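Local coordinates for protein enterotoxin type A (Staphylococcus aureus, PDB 1DYQ) that activates host T cells as a superantigen by binding MHC class II, with the help of zinc, and T-cell receptors, and causes staphylococcal food poisoning, at residues 85-90 with 113-118; 49-54 with 76-81. The protein carries 3 engineered substitutions. All coordinates share one frame; numbering follows the deposited sequence.

Contact 1. Residues 85-90 with 113-118; sequences KVDLYG and TLHDNN
Asp87 and His115 meet at the end of the pairing of antiparallel strands 86-91 and 105-114 of the OB-fold domain's sheet. Asp87 and Thr113 form a hydrogen-bonded pair, with Asp87 N to Thr113 O at 2.9 Å and Thr113 N to Asp87 O at 3.0 Å. Just past the strand end, His115 N still donates to Lys85 O, but from 38° above the carbonyl plane. A type II turn, His115 to Asn118, follows. The side chains add a His-carboxylate bond: His115 ND1 donates to Asp87 OD1 at 2.7 Å. Asp87 OD1 accepts it on its syn lone pair and lies close to the imidazole plane, while the carboxylate is turned 87° to the ring. CG of His115 is anti to its backbone N (chi1 173°), which puts the ring beside Asp87. Asp87 OD1 also accepts from Asn41 N. On Asp87 OD2, one water at 2.6 Å is shared with Thr113 OG1, Leu114 O and Asn118 ND2. The carboxylate is therefore gripped by ring, backbone and water, which fixes its rotation. Its charge, with Glu40 close by, would tend to favour a protonated imidazole.

Contact 2. Residues 49-54 with 76-81; sequences RQHTIL and DIVDKY. Engineered in segment 49-54: Arg49 (natural residue Leu).
Val78 of helix 75-81 meets Ile53 of strand 52-55 and His51 close before it. Its two methyl groups divide the work. CG1 sits between the backbone N and the carbonyl carbon (chi1 66°) and touches His51 CB at 3.7 Å. CG2 is anti to the backbone N and packs against Ile53. The distance from Val78 CG2 to Ile53 CG1 is 3.7 Å. The same methyl lies 3.7 Å from Thr52 O, so it touches backbone as well as side chain.

His51 meets the helix through its CB. The imidazole leads away from the helix, and Val78 CG1 lies obliquely to it. The backbone is closest here too, with His51 CA 5.7 Å from Val78 CA.

This is a helix packed over the Ile53 side of an outermost strand of the five-stranded OB-fold sheet. The strand and helix segments run in roughly the same direction, with 34° between them, and their axes come within 8.8 Å. Strand 67-71 pairs with strand 52-55, and backbone bonds join Ile53 to Val70 and His51 to Phe72.

Ile53 is extended toward the helix: CD1 is anti to CA (chi2 171°). This carries the methyl past Val78 to Tyr81, where Ile53 CD1 is 3.8 Å from Tyr81 CB and equally near Tyr81 C. The two side chains cross at about a right angle. The Tyr81 ring leads away from Ile53 and packs on Val112 and Leu114 of strand 105-114. Lys80 CB lies 3.7 Å above one face of that ring, offset toward its rim.

On the loop side, Thr52 CB points away from the helix. Thr52 OG1 donates to Arg49 O at 2.7 Å, in the carbonyl plane. Arg49 is an engineered residue, and its NH2 bonds Gly99 O.

Both contacts belong to the OB-fold domain and reach the same five-stranded sheet. Contact 1 joins two neighbouring strands and runs out into a turn, so it is only partly buried. It is polar, built on backbone bonds, a charged side chain and water. Contact 2 sets a helix against an outermost strand. It is buried, and no hydrogen bond crosses it; methyl and methylene groups carry it. The two meet directly where Leu114 packs on the end of segment 76-81: Leu114 CD2 is 3.6 Å from Lys80 O, and Tyr81 CE1 is 3.8 Å from Leu114 N. Helix 75-81 of contact 2 leads along the chain into strand 86-91 of contact 1.

Contact 1. Residues 85-90 with 113-118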
ATOM      1  N   LYS A  85       5.176  17.063 -12.181  1.00 18.08           N
ATOM      2  CA  LYS A  85       5.831  15.809 -12.544  1.00 16.61           C
ATOM      3  C   LYS A  85       5.860  14.908 -11.272  1.00 15.18           C
ATOM      4  O   LYS A  85       6.198  15.409 -10.207  1.00 14.63           O
ATOM      5  CB  LYS A  85       7.228  15.959 -13.076  1.00 19.36           C
ATOM      6  CG  LYS A  85       7.310  16.734 -14.411  1.00 21.40           C
ATOM      7  CD  LYS A  85       6.772  15.850 -15.528  1.00 23.54           C
ATOM      8  CE  LYS A  85       7.247  16.331 -16.893  1.00 30.84           C
ATOM      9  NZ  LYS A  85       6.097  16.761 -17.741  1.00 33.19           N
ATOM     10  N   VAL A  86       5.263  13.750 -11.453  1.00 13.55           N
ATOM     11  CA  VAL A  86       5.104  12.816 -10.319  1.00 15.23           C
ATOM     12  C   VAL A  86       5.604  11.450 -10.713  1.00 13.60           C
ATOM     13  O   VAL A  86       5.701  11.067 -11.881  1.00 14.78           O
ATOM     14  CB  VAL A  86       3.623  12.705  -9.895  1.00 14.86           C
ATOM     15  CG1 VAL A  86       3.127  14.022  -9.350  1.00 14.36           C
ATOM     16  CG2 VAL A  86       2.770  12.206 -11.064  1.00 14.45           C
ATOM     17  N   ASP A  87       5.854  10.607  -9.701  1.00 12.64           N
ATOM     18  CA  ASP A  87       6.071   9.196  -9.839  1.00 12.85           C
ATOM     19  C   ASP A  87       4.887   8.468  -9.148  1.00 13.11           C
ATOM     20  O   ASP A  87       4.324   9.026  -8.209  1.00 13.05           O
ATOM     21  CB  ASP A  87       7.373   8.732  -9.196  1.00 13.43           C
ATOM     22  CG  ASP A  87       8.589   9.474  -9.726  1.00 17.26           C
ATOM     23  OD1 ASP A  87       8.611   9.813 -10.940  1.00 16.60           O
ATOM     24  OD2 ASP A  87       9.516   9.713  -8.923  1.00 18.99           O
ATOM     25  N   LEU A  88       4.562   7.324  -9.683  1.00 13.25           N
ATOM     26  CA  LEU A  88       3.443   6.531  -9.178  1.00 12.70           C
ATOM     27  C   LEU A  88       3.943   5.171  -8.665  1.00 11.91           C
ATOM     28  O   LEU A  88       4.786   4.539  -9.250  1.00 11.65           O
ATOM     29  CB  LEU A  88       2.432   6.247 -10.311  1.00 13.66           C
ATOM     30  CG  LEU A  88       1.931   7.533 -11.032  1.00 15.38           C
ATOM     31  CD1 LEU A  88       1.004   7.047 -12.185  1.00 18.58           C
ATOM     32  CD2 LEU A  88       1.183   8.415 -10.097  1.00 18.87           C
ATOM     33  N   TYR A  89       3.330   4.756  -7.546  1.00 10.47           N
ATOM     34  CA  TYR A  89       3.578   3.399  -7.042  1.00 10.59           C
ATOM     35  C   TYR A  89       2.370   2.994  -6.182  1.00 10.38           C
ATOM     36  O   TYR A  89       2.182   3.480  -5.084  1.00 11.47           O
ATOM     37  CB  TYR A  89       4.855   3.304  -6.183  1.00 12.30           C
ATOM     38  CG  TYR A  89       5.275   1.868  -5.888  1.00 12.74           C
ATOM     39  CD1 TYR A  89       4.467   1.008  -5.146  1.00 13.21           C
ATOM     40  CD2 TYR A  89       6.499   1.398  -6.324  1.00 13.21           C
ATOM     41  CE1 TYR A  89       4.839  -0.309  -4.906  1.00 13.35           C
ATOM     42  CE2 TYR A  89       6.891   0.088  -6.084  1.00 15.54           C
ATOM     43  CZ  TYR A  89       6.080  -0.738  -5.354  1.00 13.84           C
ATOM     44  OH  TYR A  89       6.452  -2.050  -5.132  1.00 15.81           O
ATOM     45  N   GLY A  90       1.450   2.241  -6.808  1.00 10.90           N
ATOM     46  CA  GLY A  90       0.233   1.880  -6.061  1.00 12.74           C
ATOM     47  C   GLY A  90      -0.512   0.757  -6.771  1.00 11.58           C
ATOM     48  O   GLY A  90      -0.263   0.496  -7.950  1.00 12.84           O
ATOM     49  N   THR A 113       4.023  10.597  -5.699  1.00 12.41           N
ATOM     50  CA  THR A 113       5.048  11.435  -5.078  1.00 11.20           C
ATOM     51  C   THR A 113       5.592  12.441  -6.117  1.00 11.39           C
ATOM     52  O   THR A 113       5.623  12.123  -7.292  1.00 14.27           O
ATOM     53  CB  THR A 113       6.261  10.594  -4.601  1.00 12.18           C
ATOM     54  OG1 THR A 113       6.629   9.646  -5.548  1.00 13.77           O
ATOM     55  CG2 THR A 113       5.874   9.906  -3.272  1.00 14.06           C
ATOM     56  N   LEU A 114       5.964  13.616  -5.637  1.00 13.23           N
ATOM     57  CA  LEU A 114       6.618  14.573  -6.571  1.00 15.17           C
ATOM     58  C   LEU A 114       7.876  13.950  -7.119  1.00 16.89           C
ATOM     59  O   LEU A 114       8.640  13.306  -6.388  1.00 16.75           O
ATOM     60  CB  LEU A 114       6.917  15.882  -5.847  1.00 16.00           C
ATOM     61  CG  LEU A 114       5.660  16.663  -5.424  1.00 17.33           C
ATOM     62  CD1 LEU A 114       6.013  17.795  -4.485  1.00 21.81           C
ATOM     63  CD2 LEU A 114       4.946  17.147  -6.683  1.00 16.13           C
ATOM     64  N   HIS A 115       8.117  14.120  -8.426  1.00 14.53           N
ATOM     65  CA  HIS A 115       9.251  13.476  -9.055  1.00 16.97           C
ATOM     66  C   HIS A 115      10.561  14.194  -8.725  1.00 19.44           C
ATOM     67  O   HIS A 115      11.607  13.628  -8.548  1.00 19.79           O
ATOM     68  CB  HIS A 115       9.067  13.420 -10.560  1.00 17.05           C
ATOM     69  CG  HIS A 115      10.227  12.922 -11.344  1.00 18.33           C
ATOM     70  ND1 HIS A 115      10.559  11.631 -11.579  1.00 19.26           N
ATOM     71  CD2 HIS A 115      11.200  13.694 -11.969  1.00 20.06           C
ATOM     72  CE1 HIS A 115      11.671  11.564 -12.333  1.00 19.96           C
ATOM     73  NE2 HIS A 115      12.065  12.814 -12.552  1.00 20.74           N
ATOM     74  N   ASP A 116      10.450  15.540  -8.861  1.00 20.01           N
ATOM     75  CA  ASP A 116      11.639  16.339  -8.820  1.00 21.50           C
ATOM     76  C   ASP A 116      12.433  16.301  -7.517  1.00 20.04           C
ATOM     77  O   ASP A 116      11.965  16.466  -6.432  1.00 21.72           O
ATOM     78  CB  ASP A 116      11.484  17.734  -9.312  1.00 26.55           C
ATOM     79  CG  ASP A 116      11.135  17.925 -10.746  1.00 31.73           C
ATOM     80  OD1 ASP A 116      11.327  17.065 -11.624  1.00 34.70           O
ATOM     81  OD2 ASP A 116      10.732  19.102 -11.074  1.00 36.57           O
ATOM     82  N   ASN A 117      13.750  16.098  -7.812  1.00 20.68           N
ATOM     83  CA  ASN A 117      14.699  16.084  -6.672  1.00 23.71           C
ATOM     84  C   ASN A 117      14.298  14.994  -5.701  1.00 23.18           C
ATOM     85  O   ASN A 117      14.888  14.918  -4.618  1.00 24.62           O
ATOM     86  CB  ASN A 117      14.731  17.455  -6.013  1.00 28.03           C
ATOM     87  CG  ASN A 117      15.169  18.586  -6.926  1.00 32.23           C
ATOM     88  OD1 ASN A 117      16.229  18.512  -7.545  1.00 37.42           O
ATOM     89  ND2 ASN A 117      14.368  19.653  -6.979  1.00 34.66           N
ATOM     90  N   ASN A 118      13.576  13.951  -6.171  1.00 20.30           N
ATOM     91  CA  ASN A 118      13.206  12.909  -5.179  1.00 19.59           C
ATOM     92  C   ASN A 118      13.978  11.648  -5.333  1.00 19.87           C
ATOM     93  O   ASN A 118      13.794  10.694  -4.527  1.00 21.90           O
ATOM     94  CB  ASN A 118      11.694  12.690  -5.211  1.00 17.55           C
ATOM     95  CG  ASN A 118      11.179  11.961  -3.977  1.00 18.51           C
ATOM     96  OD1 ASN A 118      11.398  12.397  -2.838  1.00 18.67           O
ATOM     97  ND2 ASN A 118      10.408  10.897  -4.167  1.00 17.18           N
TER
HETATM   98  O   HOH W   1       8.074  17.312  -9.619  1.00 19.46           O
HETATM   99  O   HOH W   2       4.962   7.252  -5.604  1.00 13.35           O
HETATM  100  O   HOH W   3       8.948  10.557  -6.543  1.00 16.28           O
HETATM  101  O   HOH W   4      12.147  10.267  -8.672  1.00 26.88           O

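Contact 2. Residues 49-54 with 76-81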
ATOM      1  N   ARG A  49     -13.664  14.273 -11.266  1.00 16.06           N
ATOM      2  CA  ARG A  49     -14.516  14.947 -10.262  1.00 15.64           C
ATOM      3  C   ARG A  49     -13.779  14.805  -8.924  1.00 14.68           C
ATOM      4  O   ARG A  49     -12.709  14.164  -8.850  1.00 15.19           O
ATOM      5  CB  ARG A  49     -15.858  14.184 -10.266  1.00 16.32           C
ATOM      6  CG  ARG A  49     -15.813  12.735  -9.839  1.00 15.11           C
ATOM      7  CD  ARG A  49     -17.136  12.009  -9.937  1.00 16.09           C
ATOM      8  NE  ARG A  49     -16.982  10.606  -9.526  1.00 18.27           N
ATOM      9  CZ  ARG A  49     -17.765   9.604  -9.853  1.00 18.13           C
ATOM     10  NH1 ARG A  49     -18.815   9.760 -10.641  1.00 17.61           N
ATOM     11  NH2 ARG A  49     -17.482   8.390  -9.362  1.00 18.65           N
ATOM     12  N   GLN A  50     -14.413  15.217  -7.853  1.00 14.52           N
ATOM     13  CA  GLN A  50     -13.915  14.947  -6.487  1.00 15.79           C
ATOM     14  C   GLN A  50     -12.493  15.337  -6.389  1.00 15.18           C
ATOM     15  O   GLN A  50     -12.131  16.411  -6.985  1.00 15.81           O
ATOM     16  CB  GLN A  50     -14.236  13.473  -6.211  1.00 15.45           C
ATOM     17  CG  GLN A  50     -15.622  13.174  -5.714  1.00 18.20           C
ATOM     18  CD  GLN A  50     -16.170  14.030  -4.612  1.00 17.97           C
ATOM     19  OE1 GLN A  50     -15.537  14.550  -3.710  1.00 21.49           O
ATOM     20  NE2 GLN A  50     -17.498  14.184  -4.670  1.00 19.41           N
ATOM     21  N   HIS A  51     -11.605  14.659  -5.734  1.00 16.13           N
ATOM     22  CA  HIS A  51     -10.210  14.991  -5.525  1.00 13.18           C
ATOM     23  C   HIS A  51      -9.358  13.953  -6.222  1.00 13.62           C
ATOM     24  O   HIS A  51      -8.998  12.878  -5.741  1.00 13.80           O
ATOM     25  CB  HIS A  51      -9.817  15.278  -4.094  1.00 13.05           C
ATOM     26  CG  HIS A  51     -10.817  16.060  -3.265  1.00 14.72           C
ATOM     27  ND1 HIS A  51     -11.065  17.375  -3.527  1.00 19.91           N
ATOM     28  CD2 HIS A  51     -11.637  15.655  -2.281  1.00 18.26           C
ATOM     29  CE1 HIS A  51     -12.018  17.786  -2.709  1.00 19.41           C
ATOM     30  NE2 HIS A  51     -12.378  16.768  -1.930  1.00 21.06           N
ATOM     31  N   THR A  52      -9.374  13.975  -7.551  1.00 11.89           N
ATOM     32  CA  THR A  52      -8.795  12.983  -8.383  1.00 11.89           C
ATOM     33  C   THR A  52      -7.840  13.534  -9.438  1.00 11.77           C
ATOM     34  O   THR A  52      -7.902  14.747  -9.771  1.00 13.73           O
ATOM     35  CB  THR A  52      -9.853  12.121  -9.145  1.00 13.51           C
ATOM     36  OG1 THR A  52     -10.609  12.978 -10.030  1.00 15.14           O
ATOM     37  CG2 THR A  52     -10.805  11.480  -8.156  1.00 13.16           C
ATOM     38  N   ILE A  53      -6.920  12.724  -9.884  1.00 11.36           N
ATOM     39  CA  ILE A  53      -6.131  13.022 -11.097  1.00 12.97           C
ATOM     40  C   ILE A  53      -6.357  11.886 -12.055  1.00 13.68           C
ATOM     41  O   ILE A  53      -6.166  10.688 -11.747  1.00 11.61           O
ATOM     42  CB  ILE A  53      -4.634  13.213 -10.824  1.00 14.74           C
ATOM     43  CG1 ILE A  53      -4.377  14.437  -9.941  1.00 16.38           C
ATOM     44  CG2 ILE A  53      -3.923  13.421 -12.193  1.00 15.99           C
ATOM     45  CD1 ILE A  53      -2.938  14.530  -9.462  1.00 15.61           C
ATOM     46  N   LEU A  54      -6.727  12.190 -13.305  1.00 13.58           N
ATOM     47  CA  LEU A  54      -6.960  11.248 -14.336  1.00 11.57           C
ATOM     48  C   LEU A  54      -5.841  11.162 -15.353  1.00 12.94           C
ATOM     49  O   LEU A  54      -5.477  12.182 -15.946  1.00 14.58           O
ATOM     50  CB  LEU A  54      -8.304  11.598 -15.063  1.00 12.70           C
ATOM     51  CG  LEU A  54      -8.637  10.647 -16.209  1.00 13.12           C
ATOM     52  CD1 LEU A  54      -8.923   9.239 -15.706  1.00 15.10           C
ATOM     53  CD2 LEU A  54      -9.862  11.186 -16.975  1.00 17.19           C
ATOM     54  N   ASP A  76      -6.562  19.704  -0.642  1.00 17.29           N
ATOM     55  CA  ASP A  76      -5.148  20.034  -0.368  1.00 17.52           C
ATOM     56  C   ASP A  76      -4.211  18.955  -0.854  1.00 16.05           C
ATOM     57  O   ASP A  76      -3.124  19.248  -1.382  1.00 19.35           O
ATOM     58  CB  ASP A  76      -4.975  20.344   1.117  1.00 24.12           C
ATOM     59  CG  ASP A  76      -5.331  21.807   1.404  1.00 29.81           C
ATOM     60  OD1 ASP A  76      -6.145  22.381   0.660  1.00 33.81           O
ATOM     61  OD2 ASP A  76      -4.766  22.358   2.361  1.00 36.99           O
ATOM     62  N   ILE A  77      -4.607  17.672  -0.751  1.00 15.14           N
ATOM     63  CA  ILE A  77      -3.742  16.602  -1.200  1.00 14.20           C
ATOM     64  C   ILE A  77      -3.647  16.556  -2.722  1.00 13.96           C
ATOM     65  O   ILE A  77      -2.545  16.540  -3.264  1.00 15.41           O
ATOM     66  CB  ILE A  77      -4.155  15.235  -0.644  1.00 12.84           C
ATOM     67  CG1 ILE A  77      -3.998  15.225   0.880  1.00 19.41           C
ATOM     68  CG2 ILE A  77      -3.311  14.125  -1.269  1.00 16.48           C
ATOM     69  CD1 ILE A  77      -4.694  14.034   1.525  1.00 20.04           C
ATOM     70  N   VAL A  78      -4.800  16.623  -3.406  1.00 14.99           N
ATOM     71  CA  VAL A  78      -4.748  16.579  -4.869  1.00 17.14           C
ATOM     72  C   VAL A  78      -4.009  17.795  -5.413  1.00 16.48           C
ATOM     73  O   VAL A  78      -3.191  17.634  -6.335  1.00 16.34           O
ATOM     74  CB  VAL A  78      -6.109  16.371  -5.522  1.00 18.12           C
ATOM     75  CG1 VAL A  78      -7.071  17.502  -5.332  1.00 17.62           C
ATOM     76  CG2 VAL A  78      -5.899  16.092  -7.032  1.00 19.99           C
ATOM     77  N   ASP A  79      -4.173  18.952  -4.793  1.00 18.20           N
ATOM     78  CA  ASP A  79      -3.453  20.157  -5.221  1.00 19.59           C
ATOM     79  C   ASP A  79      -1.958  20.056  -5.100  1.00 20.44           C
ATOM     80  O   ASP A  79      -1.224  20.744  -5.884  1.00 21.84           O
ATOM     81  CB  ASP A  79      -3.978  21.400  -4.509  1.00 23.58           C
ATOM     82  CG  ASP A  79      -5.336  21.851  -4.990  1.00 25.71           C
ATOM     83  OD1 ASP A  79      -5.823  21.331  -6.019  1.00 29.55           O
ATOM     84  OD2 ASP A  79      -5.941  22.709  -4.315  1.00 28.58           O
ATOM     85  N   LYS A  80      -1.389  19.179  -4.294  1.00 17.42           N
ATOM     86  CA  LYS A  80       0.047  18.987  -4.211  1.00 17.74           C
ATOM     87  C   LYS A  80       0.620  18.417  -5.508  1.00 15.01           C
ATOM     88  O   LYS A  80       1.801  18.560  -5.823  1.00 17.27           O
ATOM     89  CB  LYS A  80       0.426  18.013  -3.082  1.00 22.38           C
ATOM     90  CG  LYS A  80       0.430  18.547  -1.684  1.00 29.79           C
ATOM     91  CD  LYS A  80       1.079  17.527  -0.717  1.00 33.05           C
ATOM     92  CE  LYS A  80       0.034  16.552  -0.217  1.00 37.39           C
ATOM     93  NZ  LYS A  80       0.220  16.211   1.227  1.00 38.07           N
ATOM     94  N   TYR A  81      -0.183  17.599  -6.213  1.00 14.31           N
ATOM     95  CA  TYR A  81       0.273  16.805  -7.301  1.00 15.02           C
ATOM     96  C   TYR A  81      -0.299  17.172  -8.672  1.00 13.85           C
ATOM     97  O   TYR A  81       0.280  16.778  -9.687  1.00 16.10           O
ATOM     98  CB  TYR A  81      -0.097  15.303  -7.024  1.00 14.97           C
ATOM     99  CG  TYR A  81       0.509  14.874  -5.674  1.00 15.24           C
ATOM    100  CD1 TYR A  81       1.881  14.723  -5.555  1.00 16.26           C
ATOM    101  CD2 TYR A  81      -0.318  14.599  -4.611  1.00 17.89           C
ATOM    102  CE1 TYR A  81       2.429  14.366  -4.327  1.00 16.44           C
ATOM    103  CE2 TYR A  81       0.225  14.213  -3.379  1.00 19.02           C
ATOM    104  CZ  TYR A  81       1.590  14.107  -3.261  1.00 18.91           C
ATOM    105  OH  TYR A  81       2.146  13.730  -2.054  1.00 20.77           O
TER